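Local coordinates for hypothetical protein PA5026 (Pseudomonas aeruginosa, PDB 1SH8) that is of unknown function but is probably a thioesterase of the hot-dog fold, at residues R77-K83 against L143-H149; M85-R91 against E135-A141. Numbering follows the deposited sequence.

Contact 1 (R77-K83 against L143-H149)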
loop_
_atom_site.group_PDB
_atom_site.type_symbol
_atom_site.label_atom_id
_atom_site.label_comp_id
_atom_site.label_asym_id
_atom_site.label_seq_id
_atom_site.Cartn_x
_atom_site.Cartn_y
_atom_site.Cartn_z
ATOM N N ARG A 77 -18.034 -14.636 -11.859
ATOM C CA ARG A 77 -17.280 -15.570 -12.693
ATOM C C ARG A 77 -15.768 -15.381 -12.536
ATOM O O ARG A 77 -15.000 -16.348 -12.561
ATOM C CB ARG A 77 -17.661 -15.380 -14.162
ATOM C CG ARG A 77 -16.928 -16.321 -15.098
ATOM C CD ARG A 77 -17.215 -16.014 -16.559
ATOM N NE ARG A 77 -16.534 -16.959 -17.447
ATOM C CZ ARG A 77 -16.378 -16.780 -18.756
ATOM N NH1 ARG A 77 -16.852 -15.687 -19.344
ATOM N NH2 ARG A 77 -15.742 -17.694 -19.481
ATOM N N PHE A 78 -15.355 -14.127 -12.371
ATOM C CA PHE A 78 -13.943 -13.772 -12.226
ATOM C C PHE A 78 -13.686 -13.030 -10.922
ATOM O O PHE A 78 -14.609 -12.607 -10.233
ATOM C CB PHE A 78 -13.505 -12.837 -13.362
ATOM C CG PHE A 78 -13.725 -13.388 -14.737
ATOM C CD1 PHE A 78 -12.976 -14.467 -15.201
ATOM C CD2 PHE A 78 -14.673 -12.815 -15.579
ATOM C CE1 PHE A 78 -13.168 -14.966 -16.481
ATOM C CE2 PHE A 78 -14.875 -13.310 -16.868
ATOM C CZ PHE A 78 -14.120 -14.384 -17.319
ATOM N N TYR A 79 -12.408 -12.873 -10.598
ATOM C CA TYR A 79 -12.002 -12.108 -9.430
ATOM C C TYR A 79 -10.664 -11.497 -9.806
ATOM O O TYR A 79 -9.918 -12.061 -10.612
ATOM C CB TYR A 79 -11.878 -12.987 -8.181
ATOM C CG TYR A 79 -10.770 -14.007 -8.218
ATOM C CD1 TYR A 79 -9.505 -13.715 -7.708
ATOM C CD2 TYR A 79 -10.997 -15.280 -8.735
ATOM C CE1 TYR A 79 -8.494 -14.676 -7.707
ATOM C CE2 TYR A 79 -10.000 -16.242 -8.742
ATOM C CZ TYR A 79 -8.750 -15.937 -8.226
ATOM O OH TYR A 79 -7.772 -16.907 -8.223
ATOM N N PRO A 80 -10.367 -10.308 -9.268
ATOM C CA PRO A 80 -9.096 -9.659 -9.584
ATOM C C PRO A 80 -8.075 -9.824 -8.464
ATOM O O PRO A 80 -8.435 -10.043 -7.310
ATOM C CB PRO A 80 -9.506 -8.205 -9.750
ATOM C CG PRO A 80 -10.520 -8.041 -8.627
ATOM C CD PRO A 80 -11.321 -9.346 -8.675
ATOM N N ILE A 81 -6.801 -9.741 -8.818
ATOM C CA ILE A 81 -5.733 -9.780 -7.828
ATOM C C ILE A 81 -4.672 -8.816 -8.329
ATOM O O ILE A 81 -4.498 -8.646 -9.539
ATOM C CB ILE A 81 -5.074 -11.173 -7.664
ATOM C CG1 ILE A 81 -4.559 -11.677 -9.008
ATOM C CG2 ILE A 81 -6.045 -12.143 -7.035
ATOM C CD1 ILE A 81 -3.725 -12.932 -8.889
ATOM N N VAL A 82 -3.985 -8.160 -7.408
ATOM C CA VAL A 82 -2.925 -7.255 -7.808
ATOM C C VAL A 82 -1.631 -8.070 -7.723
ATOM O O VAL A 82 -1.401 -8.772 -6.737
ATOM C CB VAL A 82 -2.882 -5.992 -6.898
ATOM C CG1 VAL A 82 -2.746 -6.384 -5.434
ATOM C CG2 VAL A 82 -1.742 -5.083 -7.336
ATOM N N LYS A 83 -0.810 -8.007 -8.771
ATOM C CA LYS A 83 0.441 -8.766 -8.813
ATOM C C LYS A 83 1.634 -7.959 -8.315
ATOM O O LYS A 83 2.460 -8.458 -7.552
ATOM C CB LYS A 83 0.724 -9.248 -10.238
ATOM C CG LYS A 83 -0.352 -10.147 -10.836
ATOM C CD LYS A 83 -0.685 -11.319 -9.926
ATOM C CE LYS A 83 0.530 -12.199 -9.663
ATOM N NZ LYS A 83 0.197 -13.338 -8.755
ATOM N N LEU A 143 0.112 -3.847 -11.918
ATOM C CA LEU A 143 -0.244 -4.982 -12.762
ATOM C C LEU A 143 -1.264 -5.826 -12.016
ATOM O O LEU A 143 -1.018 -6.257 -10.888
ATOM C CB LEU A 143 0.987 -5.842 -13.072
ATOM C CG LEU A 143 0.764 -7.081 -13.949
ATOM C CD1 LEU A 143 0.300 -6.671 -15.347
ATOM C CD2 LEU A 143 2.054 -7.876 -14.037
ATOM N N TYR A 144 -2.406 -6.050 -12.657
ATOM C CA TYR A 144 -3.488 -6.845 -12.091
ATOM C C TYR A 144 -3.728 -8.050 -12.971
ATOM O O TYR A 144 -3.343 -8.078 -14.141
ATOM C CB TYR A 144 -4.790 -6.040 -12.049
ATOM C CG TYR A 144 -4.735 -4.825 -11.170
ATOM C CD1 TYR A 144 -5.067 -4.905 -9.814
ATOM C CD2 TYR A 144 -4.320 -3.592 -11.682
ATOM C CE1 TYR A 144 -4.986 -3.779 -8.985
ATOM C CE2 TYR A 144 -4.235 -2.463 -10.863
ATOM C CZ TYR A 144 -4.568 -2.569 -9.518
ATOM O OH TYR A 144 -4.462 -1.466 -8.704
ATOM N N GLN A 145 -4.394 -9.039 -12.401
ATOM C CA GLN A 145 -4.734 -10.231 -13.141
ATOM C C GLN A 145 -6.224 -10.470 -12.927
ATOM O O GLN A 145 -6.714 -10.360 -11.800
ATOM C CB GLN A 145 -3.934 -11.414 -12.602
ATOM C CG GLN A 145 -3.451 -12.376 -13.657
ATOM C CD GLN A 145 -2.619 -13.487 -13.061
ATOM O OE1 GLN A 145 -3.130 -14.329 -12.330
ATOM N NE2 GLN A 145 -1.327 -13.487 -13.360
ATOM N N LEU A 146 -6.944 -10.741 -14.011
ATOM C CA LEU A 146 -8.369 -11.063 -13.936
ATOM C C LEU A 146 -8.334 -12.592 -14.003
ATOM O O LEU A 146 -7.818 -13.159 -14.968
ATOM C CB LEU A 146 -9.129 -10.501 -15.145
ATOM C CG LEU A 146 -10.637 -10.765 -15.182
ATOM C CD1 LEU A 146 -11.320 -10.046 -14.018
ATOM C CD2 LEU A 146 -11.210 -10.287 -16.511
ATOM N N ARG A 147 -8.860 -13.259 -12.982
ATOM C CA ARG A 147 -8.818 -14.715 -12.955
ATOM C C ARG A 147 -10.181 -15.352 -12.810
ATOM O O ARG A 147 -11.068 -14.802 -12.166
ATOM C CB ARG A 147 -7.940 -15.191 -11.793
ATOM C CG ARG A 147 -6.515 -14.650 -11.816
ATOM C CD ARG A 147 -5.742 -15.114 -10.594
ATOM N NE ARG A 147 -5.659 -16.570 -10.506
ATOM C CZ ARG A 147 -4.850 -17.330 -11.244
ATOM N NH1 ARG A 147 -4.037 -16.781 -12.137
ATOM N NH2 ARG A 147 -4.853 -18.647 -11.085
ATOM N N SER A 148 -10.349 -16.521 -13.414
ATOM C CA SER A 148 -11.610 -17.227 -13.284
ATOM C C SER A 148 -11.466 -18.135 -12.070
ATOM O O SER A 148 -10.358 -18.529 -11.701
ATOM C CB SER A 148 -11.904 -18.059 -14.537
ATOM O OG SER A 148 -10.897 -19.030 -14.752
ATOM N N HIS A 149 -12.581 -18.442 -11.423
ATOM C CA HIS A 149 -12.538 -19.320 -10.267
ATOM C C HIS A 149 -12.296 -20.742 -10.756
ATOM O O HIS A 149 -12.887 -21.176 -11.744
ATOM C CB HIS A 149 -13.862 -19.244 -9.501
ATOM C CG HIS A 149 -14.057 -17.957 -8.762
ATOM N ND1 HIS A 149 -13.417 -17.679 -7.572
ATOM C CD2 HIS A 149 -14.815 -16.872 -9.046
ATOM C CE1 HIS A 149 -13.775 -16.476 -7.155
ATOM N NE2 HIS A 149 -14.624 -15.966 -8.031
HETATM O O HOH W 1 -15.468 -18.834 -12.988
HETATM O O HOH W 2 -15.463 -13.303 -7.722
HETATM O O HOH W 3 -8.209 -19.332 -9.768
HETATM O O HOH W 4 -1.596 -15.191 -9.895
#
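Backbone pairing shows most plainly how two strands distant in sequence become neighbours: 78-83 and 143-148 run antiparallel, their axes 4.5 Å apart at the closest point and their directions 151° apart. Two hydrogen-bonded pairs carry the ladder. Tyr79 N gives to Arg147 O (2.8 Å) and Arg147 N to Tyr79 O (2.9 Å); Ile81 N reaches Gln145 O (3.0 Å) and Gln145 N returns to Ile81 O (2.9 Å). Lys83 N to Leu143 O (2.8 Å) continues the ladder, which frays at the other end into a weak 3.4 Å bond from His149 N to Arg77 O.

Apolar contacts come next, on the largely apolar face of Phe78, Val82, Tyr144 and Leu146. Phe78 CB meets Leu146 CD1 at 3.6 Å and Val82 CB meets Tyr144 CE1 at 3.7 Å; Phe69 of helix 64-72 and Ala115 of helix 105-118 cover Phe78 and Leu146. Across the sheet, Ile49 of the second subunit packs on Tyr79 and Ile81. A CH-pi contact sets Arg147 CB 4.0 Å from the Tyr79 ring centroid. Of the side-chain hydrogen bonds, Arg147 NE donates to Tyr79 OH (3.1 Å) and Arg147 NH1 to Gln145 OE1 (2.6 Å). Water joins Gln145 OE1 to Lys83 NZ.

This fits the hot-dog fold of the family, in which an antiparallel sheet packs around helices.

Contact 2 (M85-R91 against E135-A141)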
loop_
_atom_site.group_PDB
_atom_site.type_symbol
_atom_site.label_atom_id
_atom_site.label_comp_id
_atom_site.label_asym_id
_atom_site.label_seq_id
_atom_site.Cartn_x
_atom_site.Cartn_y
_atom_site.Cartn_z
ATOM N N MET A 85 3.014 -3.502 -7.829
ATOM C CA MET A 85 2.663 -2.101 -7.935
ATOM C C MET A 85 3.768 -1.207 -7.408
ATOM O O MET A 85 4.411 -1.516 -6.402
ATOM C CB MET A 85 1.369 -1.847 -7.152
ATOM C CG MET A 85 0.842 -0.416 -7.189
ATOM S SD MET A 85 -0.819 -0.262 -6.430
ATOM C CE MET A 85 -1.655 -1.516 -7.156
ATOM N N THR A 86 3.985 -0.106 -8.118
ATOM C CA THR A 86 4.970 0.890 -7.747
ATOM C C THR A 86 4.195 2.168 -7.464
ATOM O O THR A 86 3.311 2.539 -8.240
ATOM C CB THR A 86 5.962 1.150 -8.898
ATOM O OG1 THR A 86 6.747 -0.027 -9.121
ATOM C CG2 THR A 86 6.883 2.327 -8.564
ATOM N N LEU A 87 4.509 2.818 -6.346
ATOM C CA LEU A 87 3.854 4.071 -5.962
ATOM C C LEU A 87 4.946 5.117 -5.757
ATOM O O LEU A 87 5.822 4.939 -4.915
ATOM C CB LEU A 87 3.059 3.891 -4.663
ATOM C CG LEU A 87 2.307 5.123 -4.139
ATOM C CD1 LEU A 87 1.290 5.605 -5.176
ATOM C CD2 LEU A 87 1.606 4.780 -2.829
ATOM N N ARG A 88 4.905 6.191 -6.540
ATOM C CA ARG A 88 5.909 7.248 -6.448
ATOM C C ARG A 88 5.304 8.476 -5.776
ATOM O O ARG A 88 4.273 8.988 -6.207
ATOM C CB ARG A 88 6.419 7.609 -7.850
ATOM C CG ARG A 88 6.879 6.407 -8.680
ATOM C CD ARG A 88 7.335 6.830 -10.076
ATOM N NE ARG A 88 7.267 5.729 -11.039
ATOM C CZ ARG A 88 8.170 4.758 -11.155
ATOM N NH1 ARG A 88 9.242 4.732 -10.374
ATOM N NH2 ARG A 88 7.991 3.796 -12.053
ATOM N N PHE A 89 5.950 8.946 -4.716
ATOM C CA PHE A 89 5.462 10.097 -3.966
ATOM C C PHE A 89 6.081 11.378 -4.512
ATOM O O PHE A 89 7.308 11.521 -4.546
ATOM C CB PHE A 89 5.801 9.899 -2.486
ATOM C CG PHE A 89 5.263 8.608 -1.917
ATOM C CD1 PHE A 89 3.918 8.492 -1.564
ATOM C CD2 PHE A 89 6.091 7.494 -1.771
ATOM C CE1 PHE A 89 3.405 7.283 -1.073
ATOM C CE2 PHE A 89 5.588 6.277 -1.283
ATOM C CZ PHE A 89 4.240 6.175 -0.933
ATOM N N ARG A 90 5.225 12.305 -4.939
ATOM C CA ARG A 90 5.678 13.562 -5.527
ATOM C C ARG A 90 5.685 14.751 -4.577
ATOM O O ARG A 90 6.616 15.561 -4.595
ATOM C CB ARG A 90 4.819 13.900 -6.744
ATOM C CG ARG A 90 4.748 12.790 -7.782
ATOM C CD ARG A 90 6.130 12.253 -8.155
ATOM N NE ARG A 90 6.066 11.505 -9.407
ATOM C CZ ARG A 90 7.057 10.775 -9.902
ATOM N NH1 ARG A 90 8.212 10.674 -9.251
ATOM N NH2 ARG A 90 6.901 10.166 -11.069
ATOM N N ARG A 91 4.640 14.874 -3.765
ATOM C CA ARG A 91 4.553 15.975 -2.808
ATOM C C ARG A 91 3.567 15.662 -1.688
ATOM O O ARG A 91 2.674 14.833 -1.853
ATOM C CB ARG A 91 4.154 17.266 -3.527
ATOM C CG ARG A 91 2.981 17.129 -4.469
ATOM C CD ARG A 91 2.991 18.246 -5.502
ATOM N NE ARG A 91 2.620 19.534 -4.929
ATOM C CZ ARG A 91 2.926 20.709 -5.472
ATOM N NH1 ARG A 91 3.619 20.758 -6.604
ATOM N NH2 ARG A 91 2.533 21.835 -4.887
ATOM N N GLU A 135 -3.098 19.268 -8.157
ATOM C CA GLU A 135 -1.665 18.964 -8.097
ATOM C C GLU A 135 -1.485 17.452 -7.970
ATOM O O GLU A 135 -2.208 16.791 -7.223
ATOM C CB GLU A 135 -0.988 19.627 -6.887
ATOM C CG GLU A 135 -0.810 21.130 -6.972
ATOM C CD GLU A 135 -0.016 21.567 -8.193
ATOM O OE1 GLU A 135 1.084 21.026 -8.443
ATOM O OE2 GLU A 135 -0.497 22.469 -8.906
ATOM N N VAL A 136 -0.518 16.909 -8.699
ATOM C CA VAL A 136 -0.235 15.480 -8.652
ATOM C C VAL A 136 0.611 15.191 -7.415
ATOM O O VAL A 136 1.773 15.589 -7.339
ATOM C CB VAL A 136 0.508 15.039 -9.927
ATOM C CG1 VAL A 136 0.890 13.568 -9.837
ATOM C CG2 VAL A 136 -0.383 15.280 -11.137
ATOM N N VAL A 137 0.025 14.501 -6.441
ATOM C CA VAL A 137 0.740 14.206 -5.208
ATOM C C VAL A 137 1.474 12.869 -5.227
ATOM O O VAL A 137 2.430 12.667 -4.475
ATOM C CB VAL A 137 -0.219 14.245 -3.991
ATOM C CG1 VAL A 137 -0.876 15.622 -3.891
ATOM C CG2 VAL A 137 -1.277 13.145 -4.111
ATOM N N ALA A 138 1.024 11.960 -6.086
ATOM C CA ALA A 138 1.635 10.641 -6.209
ATOM C C ALA A 138 1.223 10.033 -7.542
ATOM O O ALA A 138 0.194 10.400 -8.106
ATOM C CB ALA A 138 1.185 9.741 -5.062
ATOM N N GLU A 139 2.035 9.110 -8.040
ATOM C CA GLU A 139 1.758 8.439 -9.301
ATOM C C GLU A 139 2.052 6.956 -9.133
ATOM O O GLU A 139 3.073 6.582 -8.555
ATOM C CB GLU A 139 2.619 9.048 -10.413
ATOM C CG GLU A 139 2.278 10.506 -10.680
ATOM C CD GLU A 139 3.096 11.116 -11.801
ATOM O OE1 GLU A 139 4.295 11.401 -11.584
ATOM O OE2 GLU A 139 2.536 11.310 -12.903
ATOM N N SER A 140 1.155 6.114 -9.636
ATOM C CA SER A 140 1.319 4.668 -9.508
ATOM C C SER A 140 1.294 3.916 -10.836
ATOM O O SER A 140 0.776 4.404 -11.840
ATOM C CB SER A 140 0.214 4.095 -8.610
ATOM O OG SER A 140 -1.064 4.262 -9.212
ATOM N N ALA A 141 1.863 2.719 -10.814
ATOM C CA ALA A 141 1.887 1.825 -11.968
ATOM C C ALA A 141 1.629 0.454 -11.350
ATOM O O ALA A 141 2.357 0.034 -10.445
ATOM C CB ALA A 141 3.254 1.862 -12.656
HETATM O O HOH W 5 4.463 5.843 -11.251
#
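Read from Met85 onward, strand 85-89 illustrates how a regular antiparallel ladder gives way to charged ends. It crosses strand 136-141 at 162°, with 4.6 Å between the axes at closest approach. Met85 contributes a CA-H...O contact, its CA 3.3 Å from Ala141 O, and its side chain packs on Phe58 and Glu62 of helix 54-62. Thr86 forms the first hydrogen-bonded pair: Thr86 N to Ala141 O is 2.8 Å and Ala141 N to Thr86 O 3.0 Å, while its hydroxyl bonds to that of Thr86 of the second subunit. Leu87, facing the helix with Ser140, brings CD1 to 4.1 Å from Ala138 CB and 3.9 Å from Ser140 CB.

Arg88 repeats the pairing, Arg88 N to Glu139 O at 2.8 Å and Glu139 N to Arg88 O at 2.9 Å; its guanidinium forms a salt bridge with Glu84 of the second subunit. At Phe89 the small partner Ala138 sits across the ladder, their CA atoms 4.5 Å apart. Beyond it, Val137 O accepts from both Arg90 N (2.9 Å) and Arg91 N (3.2 Å), so regular pairing stops there. The Arg90 side chain turns to Glu139, its NE 2.8 Å and its NH2 2.9 Å from Glu139 OE1, a salt bridge with two hydrogen bonds. Arg91 NH1 approaches Glu135 OE1 at 3.1 Å, but the oxygen lies out of the guanidinium plane and the attraction is of charges alone.

Residues 85-88 also pair with an antiparallel strand of the second subunit, extending the sheet across the interface as in dimers of the hot-dog fold.

In the fold
Both contacts belong to one long antiparallel pairing, strand 78-89 against strand 136-148, with their centres about 23 Å apart. Contact 2 is nested within the chain segment that contact 1 closes: 77-83 and 85-91 come first, then 135-141 and 143-149, the order expected when two strands run in opposite directions. They meet where Tyr144 OH packs on Met85 CE at 3.2 Å; that hydroxyl is also hydrogen-bonded to Glu62 O. Strand 120-130 flanks strand 136-148 on its other edge, whereas strand 78-89 is outermost within the chain and meets the second subunit in both contacts. Strand 78-89 therefore serves the fold through strand 136-148 and the dimer through its other edge.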